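Local coordinates for uncharacterized conserved protein YjbQ/UPF0047 family, ortholog yugU B.subtilis (Clostridium acetobutylicum, PDB 1VMH) that is of unknown function but belongs to the conserved YjbQ/UPF0047 family and assembles as a trimer, at residues Lys37-Glu42 with Val139-Ile144; Gln109-Glu114 with Leu118-Trp123. All coordinates share one frame; numbering follows the deposited sequence.

Interaction 1. Residues Lys37-Glu42 with Val139-Ile144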
loop_
_atom_site.group_PDB
_atom_site.type_symbol
_atom_site.label_atom_id
_atom_site.label_comp_id
_atom_site.label_asym_id
_atom_site.label_seq_id
_atom_site.Cartn_x
_atom_site.Cartn_y
_atom_site.Cartn_z
ATOM N N LYS A 37 -18.206 7.464 -4.000
ATOM C CA LYS A 37 -19.611 7.075 -3.779
ATOM C C LYS A 37 -20.421 7.286 -5.044
ATOM O O LYS A 37 -21.283 6.479 -5.386
ATOM C CB LYS A 37 -20.202 7.894 -2.642
ATOM C CG LYS A 37 -21.683 7.712 -2.460
ATOM C CD LYS A 37 -22.181 8.554 -1.325
ATOM C CE LYS A 37 -23.628 8.255 -0.989
ATOM N NZ LYS A 37 -24.489 8.818 -2.017
ATOM N N LYS A 38 -20.195 8.403 -5.727
ATOM C CA LYS A 38 -20.947 8.662 -6.980
ATOM C C LYS A 38 -20.693 7.571 -8.013
ATOM O O LYS A 38 -21.636 7.145 -8.690
ATOM C CB LYS A 38 -20.620 10.042 -7.562
ATOM C CG LYS A 38 -21.275 11.162 -6.791
ATOM C CD LYS A 38 -20.772 12.520 -7.229
ATOM C CE LYS A 38 -21.168 12.820 -8.646
ATOM N NZ LYS A 38 -20.901 14.258 -9.062
ATOM N N ALA A 39 -19.455 7.119 -8.153
ATOM C CA ALA A 39 -19.159 6.038 -9.067
ATOM C C ALA A 39 -19.877 4.737 -8.674
ATOM O O ALA A 39 -20.433 4.062 -9.519
ATOM C CB ALA A 39 -17.687 5.809 -9.129
ATOM N N VAL A 40 -19.911 4.422 -7.382
ATOM C CA VAL A 40 -20.680 3.276 -6.901
ATOM C C VAL A 40 -22.152 3.412 -7.278
ATOM O O VAL A 40 -22.782 2.504 -7.867
ATOM C CB VAL A 40 -20.529 3.113 -5.358
ATOM C CG1 VAL A 40 -21.466 2.007 -4.825
ATOM C CG2 VAL A 40 -19.062 2.799 -4.973
ATOM N N ASP A 41 -22.716 4.564 -6.950
ATOM C CA ASP A 41 -24.129 4.811 -7.237
ATOM C C ASP A 41 -24.430 4.696 -8.755
ATOM O O ASP A 41 -25.386 4.053 -9.164
ATOM C CB ASP A 41 -24.565 6.185 -6.690
ATOM C CG ASP A 41 -24.524 6.266 -5.152
ATOM O OD1 ASP A 41 -24.487 5.209 -4.489
ATOM O OD2 ASP A 41 -24.538 7.380 -4.578
ATOM N N GLU A 42 -23.581 5.269 -9.588
ATOM C CA GLU A 42 -23.736 5.135 -11.050
ATOM C C GLU A 42 -23.705 3.673 -11.523
ATOM O O GLU A 42 -24.443 3.288 -12.446
ATOM C CB GLU A 42 -22.627 5.906 -11.770
ATOM C CG GLU A 42 -23.044 7.144 -12.497
ATOM C CD GLU A 42 -22.018 7.522 -13.552
ATOM O OE1 GLU A 42 -20.871 7.830 -13.169
ATOM O OE2 GLU A 42 -22.349 7.487 -14.762
ATOM N N VAL A 139 -7.894 11.263 -11.221
ATOM C CA VAL A 139 -8.017 10.035 -10.463
ATOM C C VAL A 139 -9.008 9.124 -11.165
ATOM O O VAL A 139 -10.011 9.594 -11.748
ATOM C CB VAL A 139 -8.409 10.313 -9.009
ATOM C CG1 VAL A 139 -9.767 10.980 -8.881
ATOM C CG2 VAL A 139 -8.330 9.040 -8.140
ATOM N N PHE A 140 -8.704 7.829 -11.157
ATOM C CA PHE A 140 -9.553 6.846 -11.820
ATOM C C PHE A 140 -10.308 6.056 -10.768
ATOM O O PHE A 140 -9.701 5.619 -9.802
ATOM C CB PHE A 140 -8.724 5.817 -12.630
ATOM C CG PHE A 140 -7.744 6.405 -13.634
ATOM C CD1 PHE A 140 -7.998 7.591 -14.306
ATOM C CD2 PHE A 140 -6.593 5.714 -13.972
ATOM C CE1 PHE A 140 -7.092 8.095 -15.235
ATOM C CE2 PHE A 140 -5.704 6.198 -14.887
ATOM C CZ PHE A 140 -5.959 7.384 -15.523
ATOM N N VAL A 141 -11.594 5.797 -10.983
ATOM C CA VAL A 141 -12.392 4.967 -10.097
ATOM C C VAL A 141 -13.021 3.855 -10.935
ATOM O O VAL A 141 -13.721 4.139 -11.913
ATOM C CB VAL A 141 -13.461 5.799 -9.373
ATOM C CG1 VAL A 141 -14.286 4.898 -8.462
ATOM C CG2 VAL A 141 -12.802 6.974 -8.593
ATOM N N LYS A 142 -12.738 2.608 -10.569
ATOM C CA LYS A 142 -13.313 1.449 -11.229
ATOM C C LYS A 142 -14.141 0.669 -10.232
ATOM O O LYS A 142 -13.656 0.392 -9.142
ATOM C CB LYS A 142 -12.241 0.552 -11.826
ATOM C CG LYS A 142 -12.849 -0.581 -12.618
ATOM C CD LYS A 142 -11.800 -1.238 -13.498
ATOM C CE LYS A 142 -12.396 -2.456 -14.188
ATOM N NZ LYS A 142 -13.278 -2.063 -15.265
ATOM N N ILE A 143 -15.386 0.348 -10.587
ATOM C CA ILE A 143 -16.266 -0.427 -9.724
ATOM C C ILE A 143 -16.361 -1.793 -10.325
ATOM O O ILE A 143 -16.654 -1.923 -11.515
ATOM C CB ILE A 143 -17.681 0.182 -9.650
ATOM C CG1 ILE A 143 -17.634 1.661 -9.253
ATOM C CG2 ILE A 143 -18.549 -0.622 -8.682
ATOM C CD1 ILE A 143 -16.902 1.963 -7.954
ATOM N N ILE A 144 -16.123 -2.816 -9.520
ATOM C CA ILE A 144 -16.196 -4.197 -9.978
ATOM C C ILE A 144 -17.215 -4.946 -9.118
ATOM O O ILE A 144 -17.036 -5.022 -7.912
ATOM C CB ILE A 144 -14.819 -4.862 -9.884
ATOM C CG1 ILE A 144 -13.761 -4.009 -10.598
ATOM C CG2 ILE A 144 -14.852 -6.259 -10.532
ATOM C CD1 ILE A 144 -12.452 -3.950 -9.878
ATOM O OXT ILE A 144 -18.245 -5.456 -9.582
#
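Ala39 and Val40 of the helix rest on Val141 and Ile143 of the strand in a contact of apolar side chains. The methyl of Ala39 points toward the strand and meets CG1 of Val141, with CB and CG1 3.6 Å apart. Because Ala39 offers no more than a methyl here, the backbones come close: the axes of helix 37-42 and strand 139-143 approach to 8.5 Å, their N-to-C directions 36° apart. Val141 makes its touch with the branch that lies anti to the backbone N (chi1 180°). Ile143 has the largest share of the contact. Its CG1 packs in van der Waals contact on Ala39 O at 3.7 Å, and a bend at chi2 (-55°) turns CD1 back toward the helix, where it also approaches Ala39 CB at 4.1 Å. The same CD1 meets Val40 CG2 at 3.8 Å, the two side chains running roughly at right angles. On the solvent side of the helix, Lys37 NZ and Asp41 OD2 form a salt bridge of 2.9 Å, one turn apart. In the fold, helix 33-43 packs on one face of the antiparallel sheet; strand 136-143 runs between strands 18-22 and 48-53, and Tyr19 touches Val141.

Interaction 2. Residues Gln109-Glu114 with Leu118-Trp123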
loop_
_atom_site.group_PDB
_atom_site.type_symbol
_atom_site.label_atom_id
_atom_site.label_comp_id
_atom_site.label_asym_id
_atom_site.label_seq_id
_atom_site.Cartn_x
_atom_site.Cartn_y
_atom_site.Cartn_z
ATOM N N GLN A 109 -5.981 2.513 -3.769
ATOM C CA GLN A 109 -6.598 1.852 -2.653
ATOM C C GLN A 109 -7.920 1.241 -3.133
ATOM O O GLN A 109 -8.509 1.623 -4.167
ATOM C CB GLN A 109 -6.812 2.786 -1.470
ATOM C CG GLN A 109 -5.548 3.475 -0.972
ATOM C CD GLN A 109 -4.528 2.546 -0.395
ATOM O OE1 GLN A 109 -4.828 1.402 -0.045
ATOM N NE2 GLN A 109 -3.293 3.050 -0.237
ATOM N N GLN A 110 -8.451 0.342 -2.315
ATOM C CA GLN A 110 -9.716 -0.313 -2.636
ATOM C C GLN A 110 -10.594 -0.403 -1.406
ATOM O O GLN A 110 -10.105 -0.460 -0.265
ATOM C CB GLN A 110 -9.543 -1.623 -3.385
ATOM C CG GLN A 110 -8.871 -2.706 -2.661
ATOM C CD GLN A 110 -8.812 -3.986 -3.512
ATOM O OE1 GLN A 110 -9.566 -4.177 -4.525
ATOM N NE2 GLN A 110 -7.897 -4.832 -3.144
ATOM N N ILE A 111 -11.907 -0.330 -1.652
ATOM C CA ILE A 111 -12.899 -0.266 -0.602
ATOM C C ILE A 111 -14.009 -1.258 -0.964
ATOM O O ILE A 111 -14.450 -1.346 -2.110
ATOM C CB ILE A 111 -13.464 1.166 -0.475
ATOM C CG1 ILE A 111 -12.330 2.197 -0.333
ATOM C CG2 ILE A 111 -14.455 1.271 0.697
ATOM C CD1 ILE A 111 -11.844 2.775 -1.646
ATOM N N ILE A 112 -14.484 -1.983 0.029
ATOM C CA ILE A 112 -15.565 -2.915 -0.150
ATOM C C ILE A 112 -16.848 -2.136 -0.343
ATOM O O ILE A 112 -17.087 -1.099 0.330
ATOM C CB ILE A 112 -15.684 -3.816 1.062
ATOM C CG1 ILE A 112 -14.440 -4.716 1.170
ATOM C CG2 ILE A 112 -16.938 -4.700 0.981
ATOM C CD1 ILE A 112 -14.176 -5.281 2.617
ATOM N N ILE A 113 -17.673 -2.621 -1.260
ATOM C CA ILE A 113 -19.024 -2.133 -1.449
ATOM C C ILE A 113 -19.968 -3.196 -0.900
ATOM O O ILE A 113 -19.889 -4.365 -1.307
ATOM C CB ILE A 113 -19.336 -1.873 -2.934
ATOM C CG1 ILE A 113 -18.376 -0.834 -3.521
ATOM C CG2 ILE A 113 -20.770 -1.415 -3.106
ATOM C CD1 ILE A 113 -18.359 -0.844 -5.047
ATOM N N GLU A 114 -20.804 -2.799 0.045
ATOM C CA GLU A 114 -21.760 -3.714 0.681
ATOM C C GLU A 114 -23.089 -2.992 0.796
ATOM O O GLU A 114 -23.121 -1.854 1.284
ATOM C CB GLU A 114 -21.246 -4.080 2.072
ATOM C CG GLU A 114 -22.109 -5.104 2.811
ATOM C CD GLU A 114 -21.580 -5.340 4.209
ATOM O OE1 GLU A 114 -21.580 -4.399 5.040
ATOM O OE2 GLU A 114 -21.136 -6.472 4.477
ATOM N N LEU A 118 -20.168 2.220 0.344
ATOM C CA LEU A 118 -18.745 1.997 0.679
ATOM C C LEU A 118 -18.640 1.598 2.132
ATOM O O LEU A 118 -19.125 2.306 3.015
ATOM C CB LEU A 118 -17.940 3.273 0.451
ATOM C CG LEU A 118 -17.851 3.740 -1.000
ATOM C CD1 LEU A 118 -17.323 5.184 -1.040
ATOM C CD2 LEU A 118 -16.936 2.787 -1.782
ATOM N N LYS A 119 -18.003 0.457 2.382
ATOM C CA LYS A 119 -17.891 -0.074 3.735
ATOM C C LYS A 119 -16.684 0.526 4.439
ATOM O O LYS A 119 -15.600 -0.075 4.541
ATOM C CB LYS A 119 -17.759 -1.573 3.711
ATOM C CG LYS A 119 -18.221 -2.244 5.010
ATOM C CD LYS A 119 -18.030 -3.763 4.893
ATOM C CE LYS A 119 -18.214 -4.464 6.236
ATOM N NZ LYS A 119 -19.527 -4.113 6.837
ATOM N N LEU A 120 -16.866 1.728 4.937
ATOM C CA LEU A 120 -15.810 2.498 5.586
ATOM C C LEU A 120 -16.096 2.585 7.075
ATOM O O LEU A 120 -17.265 2.558 7.495
ATOM C CB LEU A 120 -15.728 3.923 4.997
ATOM C CG LEU A 120 -15.229 3.963 3.544
ATOM C CD1 LEU A 120 -15.623 5.222 2.824
ATOM C CD2 LEU A 120 -13.712 3.798 3.514
ATOM N N GLY A 121 -15.026 2.735 7.851
ATOM C CA GLY A 121 -15.152 2.893 9.285
ATOM C C GLY A 121 -15.513 4.311 9.699
ATOM O O GLY A 121 -15.753 5.176 8.867
ATOM N N THR A 122 -15.550 4.523 11.016
ATOM C CA THR A 122 -15.925 5.792 11.580
ATOM C C THR A 122 -14.880 6.847 11.221
ATOM O O THR A 122 -13.675 6.686 11.493
ATOM C CB THR A 122 -16.038 5.692 13.106
ATOM O OG1 THR A 122 -16.964 4.648 13.459
ATOM C CG2 THR A 122 -16.561 6.994 13.673
ATOM N N TRP A 123 -15.371 7.908 10.581
ATOM C CA TRP A 123 -14.528 9.000 10.124
ATOM C C TRP A 123 -13.335 8.522 9.269
ATOM O O TRP A 123 -12.231 9.039 9.409
ATOM C CB TRP A 123 -14.075 9.858 11.346
ATOM C CG TRP A 123 -15.240 10.467 12.140
ATOM C CD1 TRP A 123 -15.541 10.277 13.455
ATOM C CD2 TRP A 123 -16.291 11.271 11.604
ATOM N NE1 TRP A 123 -16.693 10.962 13.784
ATOM C CE2 TRP A 123 -17.171 11.586 12.669
ATOM C CE3 TRP A 123 -16.554 11.800 10.321
ATOM C CZ2 TRP A 123 -18.304 12.382 12.488
ATOM C CZ3 TRP A 123 -17.692 12.605 10.151
ATOM C CH2 TRP A 123 -18.543 12.880 11.228
HETATM O O HOH W 1 -14.004 -1.624 2.876
#
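Ile113 and Leu118 face each other as an antiparallel, non-hydrogen-bonded pair with CA atoms 4.7 Å apart, part of the beta hairpin that strands 108-114 and 117-118 form at the edge of the sheet. Past it the chain leaves the sheet through an inverse gamma turn centred on Lys119.

The backbone link is a hydrogen bond of 2.7 Å from Lys119 N to Ile112 O. Leu118 CA gives the same oxygen a CA-H...O contact. Where a second direct bond might have followed, a water accepts from Ile112 N and donates to Lys119 O, joining the two backbones where the chain turns away.

The apolar contacts gather on Ile111. Its CG2 reaches Leu118 CD2 at 3.8 Å and Leu120 CD2 at 3.9 Å, so one methyl serves two leucines. Ile113 CG1 adds a looser touch on Leu118 CD2. Val36 of helix 33-43 also packs on Leu118.

On the other face, Ile112 and Lys119 lie side by side, pointing the same way, with their CB atoms 4.0 Å apart. Lys119 makes a cation-pi contact with the ring of Phe140 of the third subunit, and Val16 of that subunit packs on Ile112 and Glu114, which places this face at the trimer interface.

A salt bridge joins Glu114 to Lys119. The glutamate sends CG anti to its own N (chi1 -176°) and stays extended, while the lysine chain bends only at its last torsion, chi4 54°. Lys119 NZ thereby donates to Glu114 OE1 at 2.7 Å, meeting it on the syn side but 30° out of the carboxylate plane.

How the interactions relate
The two contacts meet on one layer of side chains between helix 33-43 and the five-stranded sheet. Ile113 CD1 lies 3.6 Å from Ile143 CG2 and 3.7 Å from Val40 CG2, while Val40 CG2 also reaches Leu118 CD2 at 3.8 Å, so Val40 takes part in packing on residues of both contacts. Interaction 1 is the more buried, apolar packing without a hydrogen bond between the segments, and joins helix to an inner strand. Interaction 2 is partly buried at the sheet edge and mixes backbone, water, apolar and charged bonding. Its Lys119 side faces a neighbouring subunit, whose own copy of strand 136-143 supplies the aromatic partner.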